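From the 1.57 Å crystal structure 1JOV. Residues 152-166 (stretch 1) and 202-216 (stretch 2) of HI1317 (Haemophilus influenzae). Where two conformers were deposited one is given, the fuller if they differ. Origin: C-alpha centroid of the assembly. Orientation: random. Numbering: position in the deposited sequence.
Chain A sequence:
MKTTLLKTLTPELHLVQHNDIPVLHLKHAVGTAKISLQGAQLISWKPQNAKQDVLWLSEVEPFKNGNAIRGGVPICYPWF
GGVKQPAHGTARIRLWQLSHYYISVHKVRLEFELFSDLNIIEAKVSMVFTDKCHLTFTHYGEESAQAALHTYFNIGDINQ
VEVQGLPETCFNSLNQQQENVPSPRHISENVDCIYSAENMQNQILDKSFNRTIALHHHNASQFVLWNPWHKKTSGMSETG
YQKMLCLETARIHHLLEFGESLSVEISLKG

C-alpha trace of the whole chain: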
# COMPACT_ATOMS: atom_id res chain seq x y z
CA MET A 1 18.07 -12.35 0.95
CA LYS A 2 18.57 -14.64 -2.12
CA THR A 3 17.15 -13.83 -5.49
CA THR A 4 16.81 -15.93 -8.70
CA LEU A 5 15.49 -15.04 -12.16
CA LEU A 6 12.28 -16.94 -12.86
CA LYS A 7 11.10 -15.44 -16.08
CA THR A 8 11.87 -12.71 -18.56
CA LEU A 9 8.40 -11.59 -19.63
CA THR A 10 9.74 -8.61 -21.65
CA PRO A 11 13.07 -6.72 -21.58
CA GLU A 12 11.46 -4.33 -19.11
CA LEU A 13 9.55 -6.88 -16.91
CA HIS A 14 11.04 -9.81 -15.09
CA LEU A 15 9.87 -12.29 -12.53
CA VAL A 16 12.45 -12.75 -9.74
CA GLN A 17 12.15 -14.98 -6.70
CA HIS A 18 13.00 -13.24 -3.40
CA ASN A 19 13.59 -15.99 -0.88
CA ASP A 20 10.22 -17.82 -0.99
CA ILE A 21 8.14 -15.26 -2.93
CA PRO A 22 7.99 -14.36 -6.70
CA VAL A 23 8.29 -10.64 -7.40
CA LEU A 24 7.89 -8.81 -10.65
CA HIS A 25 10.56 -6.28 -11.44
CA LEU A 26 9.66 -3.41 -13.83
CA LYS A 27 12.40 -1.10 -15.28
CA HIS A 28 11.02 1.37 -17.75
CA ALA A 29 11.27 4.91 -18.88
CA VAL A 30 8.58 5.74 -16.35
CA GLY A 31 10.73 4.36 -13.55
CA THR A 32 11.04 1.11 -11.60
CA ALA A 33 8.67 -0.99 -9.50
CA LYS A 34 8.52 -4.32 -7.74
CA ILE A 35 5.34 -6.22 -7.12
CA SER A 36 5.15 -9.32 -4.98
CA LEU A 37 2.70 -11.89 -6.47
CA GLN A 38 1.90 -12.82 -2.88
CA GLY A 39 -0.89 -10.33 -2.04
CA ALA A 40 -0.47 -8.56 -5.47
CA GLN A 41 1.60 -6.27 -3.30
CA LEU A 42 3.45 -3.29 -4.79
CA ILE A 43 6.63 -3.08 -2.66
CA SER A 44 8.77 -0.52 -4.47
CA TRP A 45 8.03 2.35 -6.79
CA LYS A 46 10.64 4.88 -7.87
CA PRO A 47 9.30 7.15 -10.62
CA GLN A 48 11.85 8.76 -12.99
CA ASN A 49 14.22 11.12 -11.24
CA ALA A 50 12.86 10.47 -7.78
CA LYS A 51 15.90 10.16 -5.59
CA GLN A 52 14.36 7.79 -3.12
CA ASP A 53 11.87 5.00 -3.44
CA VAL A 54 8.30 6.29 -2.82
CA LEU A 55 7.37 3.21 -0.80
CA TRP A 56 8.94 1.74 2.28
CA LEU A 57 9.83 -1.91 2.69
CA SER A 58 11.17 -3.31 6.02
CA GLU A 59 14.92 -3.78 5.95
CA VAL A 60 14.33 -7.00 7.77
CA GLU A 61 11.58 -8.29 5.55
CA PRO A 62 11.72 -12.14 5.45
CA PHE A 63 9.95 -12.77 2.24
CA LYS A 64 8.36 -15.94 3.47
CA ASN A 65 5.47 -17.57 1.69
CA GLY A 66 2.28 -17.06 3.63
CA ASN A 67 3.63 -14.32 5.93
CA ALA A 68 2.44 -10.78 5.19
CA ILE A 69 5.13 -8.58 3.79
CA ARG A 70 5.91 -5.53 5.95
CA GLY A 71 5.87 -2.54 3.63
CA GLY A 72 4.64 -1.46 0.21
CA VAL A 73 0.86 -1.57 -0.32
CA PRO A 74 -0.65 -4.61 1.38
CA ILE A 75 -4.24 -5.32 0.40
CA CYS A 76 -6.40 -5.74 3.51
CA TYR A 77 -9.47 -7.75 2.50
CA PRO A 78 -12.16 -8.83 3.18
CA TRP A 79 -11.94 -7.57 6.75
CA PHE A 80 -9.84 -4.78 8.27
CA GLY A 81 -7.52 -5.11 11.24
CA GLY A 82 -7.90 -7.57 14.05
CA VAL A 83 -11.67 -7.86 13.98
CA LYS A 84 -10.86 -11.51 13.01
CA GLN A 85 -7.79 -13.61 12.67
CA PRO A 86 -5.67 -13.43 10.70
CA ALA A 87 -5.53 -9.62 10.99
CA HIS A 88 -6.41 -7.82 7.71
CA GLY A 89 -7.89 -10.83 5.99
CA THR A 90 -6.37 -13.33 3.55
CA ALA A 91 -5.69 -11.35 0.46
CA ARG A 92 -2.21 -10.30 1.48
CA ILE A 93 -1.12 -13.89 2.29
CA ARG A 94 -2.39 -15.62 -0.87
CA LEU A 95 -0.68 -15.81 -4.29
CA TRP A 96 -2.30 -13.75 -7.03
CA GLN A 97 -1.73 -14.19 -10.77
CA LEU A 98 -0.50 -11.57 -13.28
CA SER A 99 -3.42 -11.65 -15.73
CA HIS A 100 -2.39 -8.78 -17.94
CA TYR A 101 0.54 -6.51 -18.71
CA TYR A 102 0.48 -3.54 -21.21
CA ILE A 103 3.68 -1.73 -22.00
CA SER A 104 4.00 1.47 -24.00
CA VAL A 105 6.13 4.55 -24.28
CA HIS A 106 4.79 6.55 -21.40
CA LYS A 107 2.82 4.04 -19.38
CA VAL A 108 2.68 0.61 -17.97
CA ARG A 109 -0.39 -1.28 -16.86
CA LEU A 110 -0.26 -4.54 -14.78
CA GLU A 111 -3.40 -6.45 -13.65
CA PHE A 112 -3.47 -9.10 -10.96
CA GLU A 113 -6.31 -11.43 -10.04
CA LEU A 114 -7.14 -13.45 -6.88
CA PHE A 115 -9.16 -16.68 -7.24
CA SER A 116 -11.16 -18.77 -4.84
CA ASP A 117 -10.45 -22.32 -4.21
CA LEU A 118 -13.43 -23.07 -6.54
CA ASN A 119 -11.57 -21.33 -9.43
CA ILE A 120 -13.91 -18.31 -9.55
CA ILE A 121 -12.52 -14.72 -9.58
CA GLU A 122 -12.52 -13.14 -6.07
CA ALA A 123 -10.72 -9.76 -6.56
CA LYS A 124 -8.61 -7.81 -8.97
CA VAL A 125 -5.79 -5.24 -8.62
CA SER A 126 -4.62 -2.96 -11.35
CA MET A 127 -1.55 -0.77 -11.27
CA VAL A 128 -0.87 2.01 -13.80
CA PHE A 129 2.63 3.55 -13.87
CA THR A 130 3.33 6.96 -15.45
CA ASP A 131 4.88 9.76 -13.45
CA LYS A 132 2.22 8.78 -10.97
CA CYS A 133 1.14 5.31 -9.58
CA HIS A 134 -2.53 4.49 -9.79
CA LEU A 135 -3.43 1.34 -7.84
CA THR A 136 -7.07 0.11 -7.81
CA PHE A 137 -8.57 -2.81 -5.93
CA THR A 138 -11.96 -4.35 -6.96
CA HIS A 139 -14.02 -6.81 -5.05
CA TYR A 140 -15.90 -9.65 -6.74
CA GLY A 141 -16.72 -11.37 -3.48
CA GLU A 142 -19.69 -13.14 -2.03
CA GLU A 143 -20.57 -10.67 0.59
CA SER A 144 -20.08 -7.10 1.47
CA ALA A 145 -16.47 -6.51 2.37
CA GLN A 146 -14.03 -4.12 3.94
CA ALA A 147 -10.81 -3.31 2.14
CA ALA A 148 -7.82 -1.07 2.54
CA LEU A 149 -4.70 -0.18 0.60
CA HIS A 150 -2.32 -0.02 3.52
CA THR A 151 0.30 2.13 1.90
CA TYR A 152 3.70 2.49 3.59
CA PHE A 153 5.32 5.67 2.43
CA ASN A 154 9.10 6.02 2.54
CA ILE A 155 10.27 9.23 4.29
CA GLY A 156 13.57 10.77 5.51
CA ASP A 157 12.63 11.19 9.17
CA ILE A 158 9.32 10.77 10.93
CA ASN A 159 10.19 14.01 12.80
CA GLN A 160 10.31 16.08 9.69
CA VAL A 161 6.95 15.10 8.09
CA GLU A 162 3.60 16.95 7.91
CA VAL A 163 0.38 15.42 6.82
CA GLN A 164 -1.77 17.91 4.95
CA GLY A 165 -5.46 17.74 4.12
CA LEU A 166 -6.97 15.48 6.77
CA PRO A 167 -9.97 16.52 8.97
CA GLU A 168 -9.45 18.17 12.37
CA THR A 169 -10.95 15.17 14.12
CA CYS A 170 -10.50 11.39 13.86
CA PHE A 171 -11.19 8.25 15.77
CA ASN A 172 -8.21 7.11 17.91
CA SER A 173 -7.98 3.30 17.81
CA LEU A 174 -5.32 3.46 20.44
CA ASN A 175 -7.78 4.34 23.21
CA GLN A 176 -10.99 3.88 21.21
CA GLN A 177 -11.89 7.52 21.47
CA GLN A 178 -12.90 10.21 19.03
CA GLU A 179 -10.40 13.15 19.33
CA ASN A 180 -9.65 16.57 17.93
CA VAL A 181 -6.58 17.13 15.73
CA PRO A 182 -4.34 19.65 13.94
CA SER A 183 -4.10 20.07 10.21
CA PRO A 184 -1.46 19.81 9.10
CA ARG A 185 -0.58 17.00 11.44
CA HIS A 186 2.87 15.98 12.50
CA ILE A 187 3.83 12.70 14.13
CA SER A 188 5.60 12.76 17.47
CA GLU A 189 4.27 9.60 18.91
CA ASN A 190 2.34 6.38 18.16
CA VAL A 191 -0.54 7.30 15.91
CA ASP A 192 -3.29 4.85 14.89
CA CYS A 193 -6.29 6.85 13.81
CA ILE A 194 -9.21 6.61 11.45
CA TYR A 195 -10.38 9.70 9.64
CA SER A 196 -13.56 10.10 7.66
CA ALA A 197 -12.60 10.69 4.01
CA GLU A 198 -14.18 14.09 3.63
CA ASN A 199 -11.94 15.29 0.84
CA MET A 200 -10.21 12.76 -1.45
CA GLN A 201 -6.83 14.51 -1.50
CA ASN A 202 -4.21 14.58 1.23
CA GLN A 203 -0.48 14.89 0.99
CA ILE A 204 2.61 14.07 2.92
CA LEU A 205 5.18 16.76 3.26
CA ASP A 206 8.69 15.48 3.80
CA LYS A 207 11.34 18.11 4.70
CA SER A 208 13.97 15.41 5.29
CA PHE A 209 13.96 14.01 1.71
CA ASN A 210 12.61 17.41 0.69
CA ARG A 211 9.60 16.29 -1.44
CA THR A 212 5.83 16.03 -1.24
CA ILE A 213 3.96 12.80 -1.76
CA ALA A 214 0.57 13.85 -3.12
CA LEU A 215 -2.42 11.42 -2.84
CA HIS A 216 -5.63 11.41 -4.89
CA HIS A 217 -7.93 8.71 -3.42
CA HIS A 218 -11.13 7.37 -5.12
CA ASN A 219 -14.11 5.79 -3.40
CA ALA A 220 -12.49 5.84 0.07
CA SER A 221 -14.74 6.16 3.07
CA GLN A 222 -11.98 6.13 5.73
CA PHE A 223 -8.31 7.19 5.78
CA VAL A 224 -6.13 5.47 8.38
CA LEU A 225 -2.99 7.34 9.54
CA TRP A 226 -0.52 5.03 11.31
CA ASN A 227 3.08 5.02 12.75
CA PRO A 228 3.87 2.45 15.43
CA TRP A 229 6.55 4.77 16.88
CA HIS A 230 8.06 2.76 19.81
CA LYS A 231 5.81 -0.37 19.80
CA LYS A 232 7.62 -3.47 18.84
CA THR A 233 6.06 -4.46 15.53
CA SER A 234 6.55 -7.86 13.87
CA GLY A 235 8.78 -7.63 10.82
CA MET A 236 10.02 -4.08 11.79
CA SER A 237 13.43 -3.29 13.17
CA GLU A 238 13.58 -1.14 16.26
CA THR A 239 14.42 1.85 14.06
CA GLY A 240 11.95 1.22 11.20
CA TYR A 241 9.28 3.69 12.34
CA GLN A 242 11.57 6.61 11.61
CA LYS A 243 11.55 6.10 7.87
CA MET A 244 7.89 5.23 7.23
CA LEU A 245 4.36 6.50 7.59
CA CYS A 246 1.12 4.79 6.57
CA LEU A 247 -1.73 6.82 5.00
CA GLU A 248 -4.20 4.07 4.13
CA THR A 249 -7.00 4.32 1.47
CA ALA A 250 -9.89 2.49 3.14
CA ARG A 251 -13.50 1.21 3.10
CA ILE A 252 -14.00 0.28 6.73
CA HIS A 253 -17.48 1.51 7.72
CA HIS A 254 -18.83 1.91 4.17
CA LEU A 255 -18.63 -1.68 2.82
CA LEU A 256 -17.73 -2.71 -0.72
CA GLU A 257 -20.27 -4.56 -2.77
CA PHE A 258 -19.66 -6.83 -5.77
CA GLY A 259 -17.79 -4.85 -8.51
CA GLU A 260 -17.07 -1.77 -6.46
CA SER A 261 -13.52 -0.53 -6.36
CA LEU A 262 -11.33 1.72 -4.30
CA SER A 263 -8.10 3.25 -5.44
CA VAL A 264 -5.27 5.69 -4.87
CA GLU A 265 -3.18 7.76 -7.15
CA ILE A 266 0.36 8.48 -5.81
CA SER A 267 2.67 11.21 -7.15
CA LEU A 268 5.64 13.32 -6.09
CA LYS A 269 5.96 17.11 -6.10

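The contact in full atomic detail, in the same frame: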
# COMPACT_ATOMS: atom_id res chain seq x y z
N TYR A 152 2.54 2.05 2.76
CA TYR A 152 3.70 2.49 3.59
C TYR A 152 4.55 3.39 2.77
O TYR A 152 5.22 2.98 1.77
CB TYR A 152 4.60 1.31 4.09
CG TYR A 152 4.03 0.32 4.99
CD1 TYR A 152 3.08 -0.63 4.59
CD2 TYR A 152 4.55 0.19 6.27
CE1 TYR A 152 2.57 -1.60 5.51
CE2 TYR A 152 4.06 -0.74 7.16
CZ TYR A 152 3.11 -1.65 6.80
OH TYR A 152 2.67 -2.60 7.70
N PHE A 153 4.53 4.67 3.18
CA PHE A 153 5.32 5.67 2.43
C PHE A 153 6.71 5.83 3.05
O PHE A 153 6.88 5.67 4.26
CB PHE A 153 4.64 7.02 2.41
CG PHE A 153 3.37 7.01 1.70
CD1 PHE A 153 3.34 7.06 0.33
CD2 PHE A 153 2.20 6.90 2.41
CE1 PHE A 153 2.08 7.00 -0.36
CE2 PHE A 153 1.03 6.81 1.80
CZ PHE A 153 0.92 6.92 0.38
N ASN A 154 7.70 5.93 2.17
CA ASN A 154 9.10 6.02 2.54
C ASN A 154 9.41 7.54 2.81
O ASN A 154 9.24 8.38 1.91
CB ASN A 154 9.94 5.50 1.35
CG ASN A 154 11.46 5.36 1.66
OD1 ASN A 154 11.87 4.99 2.76
ND2 ASN A 154 12.28 5.61 0.64
N ILE A 155 9.99 7.83 3.97
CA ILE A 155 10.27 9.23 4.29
C ILE A 155 11.66 9.36 4.93
O ILE A 155 12.16 8.37 5.49
CB ILE A 155 9.21 9.75 5.26
CG1 ILE A 155 9.09 8.81 6.43
CG2 ILE A 155 7.85 9.97 4.58
CD1 ILE A 155 8.57 9.35 7.63
N GLY A 156 12.24 10.57 4.91
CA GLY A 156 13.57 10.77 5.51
C GLY A 156 13.67 10.67 7.02
O GLY A 156 14.58 10.00 7.56
N ASP A 157 12.66 11.22 7.70
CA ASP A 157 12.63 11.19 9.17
C ASP A 157 11.24 11.48 9.63
O ASP A 157 10.67 12.51 9.23
CB ASP A 157 13.55 12.27 9.76
CG ASP A 157 14.03 11.93 11.21
OD1 ASP A 157 13.37 11.14 11.94
OD2 ASP A 157 15.07 12.41 11.72
N ILE A 158 10.67 10.56 10.42
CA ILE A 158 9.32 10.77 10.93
C ILE A 158 9.20 12.13 11.66
O ILE A 158 8.14 12.69 11.64
CB ILE A 158 8.84 9.63 11.85
CG1 ILE A 158 7.34 9.79 12.12
CG2 ILE A 158 9.65 9.59 13.14
CD1 ILE A 158 6.48 9.92 10.87
N ASN A 159 10.30 12.70 12.13
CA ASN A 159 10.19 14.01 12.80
C ASN A 159 10.07 15.23 11.91
O ASN A 159 9.73 16.32 12.39
CB ASN A 159 11.33 14.18 13.77
CG ASN A 159 11.33 13.11 14.76
OD1 ASN A 159 10.28 12.78 15.31
ND2 ASN A 159 12.49 12.49 14.98
N GLN A 160 10.29 15.03 10.62
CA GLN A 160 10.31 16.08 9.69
C GLN A 160 9.18 15.92 8.69
O GLN A 160 9.28 16.47 7.62
CB GLN A 160 11.68 16.13 8.97
CG GLN A 160 12.87 16.55 9.86
CD GLN A 160 14.22 16.60 9.13
OE1 GLN A 160 14.61 17.65 8.62
NE2 GLN A 160 14.93 15.48 9.10
N VAL A 161 8.05 15.25 9.05
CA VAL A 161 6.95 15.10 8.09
C VAL A 161 5.67 15.87 8.52
O VAL A 161 5.34 15.92 9.71
CB VAL A 161 6.61 13.61 7.90
CG1 VAL A 161 5.27 13.46 7.20
CG2 VAL A 161 7.70 12.91 7.13
N GLU A 162 4.93 16.46 7.55
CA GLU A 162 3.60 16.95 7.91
C GLU A 162 2.64 16.31 6.96
O GLU A 162 2.92 16.16 5.78
CB GLU A 162 3.41 18.48 7.85
CG GLU A 162 4.48 19.32 8.52
CD GLU A 162 4.37 20.79 8.14
OE1 GLU A 162 3.23 21.30 7.92
OE2 GLU A 162 5.40 21.48 8.03
N VAL A 163 1.47 16.03 7.52
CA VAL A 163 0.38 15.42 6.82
C VAL A 163 -0.66 16.52 6.59
O VAL A 163 -1.23 17.04 7.55
CB VAL A 163 -0.20 14.29 7.63
CG1 VAL A 163 -1.13 13.56 6.72
CG2 VAL A 163 0.91 13.25 8.06
N GLN A 164 -0.83 16.88 5.35
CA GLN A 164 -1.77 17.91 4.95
C GLN A 164 -3.09 17.39 4.41
O GLN A 164 -3.12 16.37 3.69
CB GLN A 164 -1.14 18.75 3.85
CG GLN A 164 0.32 19.15 4.05
CD GLN A 164 0.90 19.96 2.89
OE1 GLN A 164 1.68 20.90 3.10
NE2 GLN A 164 0.53 19.59 1.66
N GLY A 165 -4.18 18.09 4.72
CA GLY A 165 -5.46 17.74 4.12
C GLY A 165 -6.39 16.81 4.85
O GLY A 165 -7.50 16.58 4.38
N LEU A 166 -6.02 16.29 6.02
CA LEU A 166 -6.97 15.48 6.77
C LEU A 166 -7.87 16.34 7.70
O LEU A 166 -7.57 17.50 7.96
CB LEU A 166 -6.20 14.39 7.55
CG LEU A 166 -5.60 13.25 6.68
CD1 LEU A 166 -4.69 12.36 7.53
CD2 LEU A 166 -6.71 12.43 6.03
N ASN A 202 -5.02 14.26 0.07
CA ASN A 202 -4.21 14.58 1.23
C ASN A 202 -2.79 14.41 0.75
O ASN A 202 -2.55 13.79 -0.27
CB ASN A 202 -4.53 13.73 2.44
CG ASN A 202 -4.90 12.32 2.04
OD1 ASN A 202 -4.11 11.62 1.41
ND2 ASN A 202 -6.11 11.91 2.42
N GLN A 203 -1.85 14.97 1.49
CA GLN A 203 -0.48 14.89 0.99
C GLN A 203 0.50 14.79 2.12
O GLN A 203 0.17 15.07 3.27
CB GLN A 203 -0.17 15.94 -0.09
CG GLN A 203 -0.44 17.36 0.22
CD GLN A 203 -1.90 17.75 0.08
OE1 GLN A 203 -2.61 17.33 -0.86
NE2 GLN A 203 -2.36 18.56 1.01
N ILE A 204 1.69 14.26 1.86
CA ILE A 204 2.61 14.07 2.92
C ILE A 204 3.84 14.87 2.60
O ILE A 204 4.54 14.62 1.64
CB ILE A 204 3.00 12.59 2.93
CG1 ILE A 204 1.84 11.72 3.41
CG2 ILE A 204 4.21 12.43 3.79
CD1 ILE A 204 2.18 10.11 3.36
N LEU A 205 4.05 15.88 3.42
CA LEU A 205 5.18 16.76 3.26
C LEU A 205 6.37 16.19 3.99
O LEU A 205 6.30 15.94 5.20
CB LEU A 205 4.83 18.15 3.78
CG LEU A 205 5.88 19.24 3.64
CD1 LEU A 205 6.49 19.21 2.25
CD2 LEU A 205 5.26 20.60 3.92
N ASP A 206 7.45 16.00 3.25
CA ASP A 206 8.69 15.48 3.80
C ASP A 206 9.83 16.51 3.56
O ASP A 206 10.19 16.83 2.38
CB ASP A 206 9.01 14.09 3.19
CG ASP A 206 10.20 13.43 3.81
OD1 ASP A 206 10.91 14.06 4.62
OD2 ASP A 206 10.51 12.23 3.55
N LYS A 207 10.33 17.04 4.67
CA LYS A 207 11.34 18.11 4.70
C LYS A 207 12.70 17.43 5.01
O LYS A 207 13.73 18.09 5.11
CB LYS A 207 11.01 19.10 5.81
CG LYS A 207 9.92 20.10 5.46
CD LYS A 207 9.46 20.85 6.69
CE LYS A 207 8.74 19.91 7.65
NZ LYS A 207 8.59 20.41 9.06
N SER A 208 12.70 16.12 5.22
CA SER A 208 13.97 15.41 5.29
C SER A 208 14.44 15.00 3.86
O SER A 208 15.55 15.31 3.43
CB SER A 208 13.91 14.23 6.26
OG SER A 208 15.12 13.50 6.29
N PHE A 209 13.60 14.31 3.08
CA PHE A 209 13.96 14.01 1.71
C PHE A 209 13.61 15.21 0.81
O PHE A 209 13.86 15.22 -0.40
CB PHE A 209 13.11 12.83 1.19
CG PHE A 209 13.60 11.46 1.62
CD1 PHE A 209 14.87 11.29 2.07
CD2 PHE A 209 12.78 10.34 1.48
CE1 PHE A 209 15.33 10.08 2.47
CE2 PHE A 209 13.25 9.08 1.86
CZ PHE A 209 14.51 8.93 2.34
N ASN A 210 13.00 16.20 1.42
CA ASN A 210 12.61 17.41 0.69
C ASN A 210 11.72 17.16 -0.56
O ASN A 210 12.10 17.52 -1.68
CB ASN A 210 13.89 18.25 0.37
CG ASN A 210 14.67 18.65 1.64
OD1 ASN A 210 14.18 19.43 2.45
ND2 ASN A 210 15.88 18.12 1.79
N ARG A 211 10.55 16.56 -0.38
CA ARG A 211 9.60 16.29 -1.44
C ARG A 211 8.20 16.24 -0.85
O ARG A 211 8.04 16.20 0.37
CB ARG A 211 9.86 14.97 -2.11
CG ARG A 211 9.64 13.73 -1.24
CD ARG A 211 10.39 12.48 -1.77
NE ARG A 211 10.05 11.22 -1.09
CZ ARG A 211 10.27 10.00 -1.58
NH1 ARG A 211 10.86 9.87 -2.77
NH2 ARG A 211 9.93 8.92 -0.89
N THR A 212 7.18 16.23 -1.70
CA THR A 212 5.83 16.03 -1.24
C THR A 212 5.22 14.84 -1.95
O THR A 212 5.23 14.82 -3.18
CB THR A 212 5.00 17.22 -1.66
OG1 THR A 212 5.41 18.31 -0.84
CG2 THR A 212 3.55 17.06 -1.23
N ILE A 213 4.68 13.93 -1.18
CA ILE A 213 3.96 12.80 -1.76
C ILE A 213 2.50 13.20 -1.81
O ILE A 213 1.84 13.31 -0.76
CB ILE A 213 4.17 11.53 -0.91
CG1 ILE A 213 5.64 11.11 -0.86
CG2 ILE A 213 3.32 10.39 -1.43
CD1 ILE A 213 5.87 9.76 -0.23
N ALA A 214 1.98 13.41 -3.01
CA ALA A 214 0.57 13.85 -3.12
C ALA A 214 -0.35 12.63 -3.35
O ALA A 214 0.02 11.78 -4.15
CB ALA A 214 0.42 14.79 -4.23
N LEU A 215 -1.53 12.60 -2.71
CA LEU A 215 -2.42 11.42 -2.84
C LEU A 215 -3.79 11.82 -3.32
O LEU A 215 -4.43 12.70 -2.70
CB LEU A 215 -2.57 10.63 -1.53
CG LEU A 215 -1.26 10.21 -0.96
CD1 LEU A 215 -1.34 9.63 0.34
CD2 LEU A 215 -0.47 9.36 -2.03
N HIS A 216 -4.25 11.20 -4.41
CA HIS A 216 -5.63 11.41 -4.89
C HIS A 216 -6.39 10.08 -4.74
O HIS A 216 -6.18 9.18 -5.58
CB HIS A 216 -5.63 11.87 -6.34
CG HIS A 216 -6.91 12.52 -6.78
ND1 HIS A 216 -6.98 13.34 -7.88
CD2 HIS A 216 -8.16 12.48 -6.25
CE1 HIS A 216 -8.22 13.77 -8.02
NE2 HIS A 216 -8.96 13.27 -7.05
O HOH W 1 9.08 11.17 1.48
O HOH W 2 -8.21 14.13 3.02

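Three kinds of contact join these stretches: a regular antiparallel pairing of strand 161-164 with strand 202-206, a polar cluster where residues 154-156 meet D206, R211 and the 207-210 turn, and an apolar cluster around F153. The two stretches bury 1146 Å² between them, both sides summed.

The strand axes run at 164° and approach to 4.6 Å. Backbone donors and acceptors are satisfied reciprocally in the hydrogen-bonded pairs: E162 N gives to L205 O (2.8 Å) and L205 N to E162 O (2.6 Å), while Q164 N gives to Q203 O and Q203 N to Q164 O, both at 2.9 Å. The ladder is extended by K207 N to Q160 O, longer at 3.2 Å but nearly straight at 165°. Between these rungs, V161 CA lies 3.1 Å from L205 O, with an angle of 134° at the hydrogen, a CA-H...O contact.

The sheet sorts its side chains by face. V161, V163, I204 and D206 share one face, where V161 CG1 packs 3.7 Å from I204 CG2. E162, Q164, Q203 and L205 share the other, partly exposed, and E162 OE2 reaches K207 NZ at 3.5 Å in a salt bridge beside it.

D206 divides its carboxylate between the stretches. D206 OD1 accepts from S208 N (2.8 Å) and F209 N (3.1 Å), tying down its own turn; D206 OD2 accepts from G156 N (2.8 Å, 159°). Water 1 donates to D206 OD2 (2.7 Å) and N154 O (2.8 Å) and accepts from R211 NE (2.7 Å). R211 NH2 also gives directly to N154 O (2.9 Å, 150°), which lies at the edge of the guanidinium near its plane, so this carbonyl has two donors. By contrast, D157 N is buried by the contact with no partner in the model.

Glycine suits position 156 because an ideal CB on G156 would fall 2.1 Å from S208 OG and 3.0 Å from F209 N. G156 CA also sits 3.6 Å from the F209 ring centroid, 12° off the normal, as a CH-pi contact. G165 has phi/psi of 94/-2, where a CB would jam against the preceding carbonyl; G165 O lies 2.9 Å from water 2, which accepts from N202 ND2 (3.1 Å).

F153 lies outside the paired strands but points toward the other stretch. Its buried ring fills the space before three aliphatic ends: F153 CD2 is 3.3 Å from I204 CD1, F153 CD1 is 3.7 Å from I213 CD1, and F153 CZ is 3.5 Å from L215 CD1. A large apolar residue suits this site, which asks for no hydrogen bond.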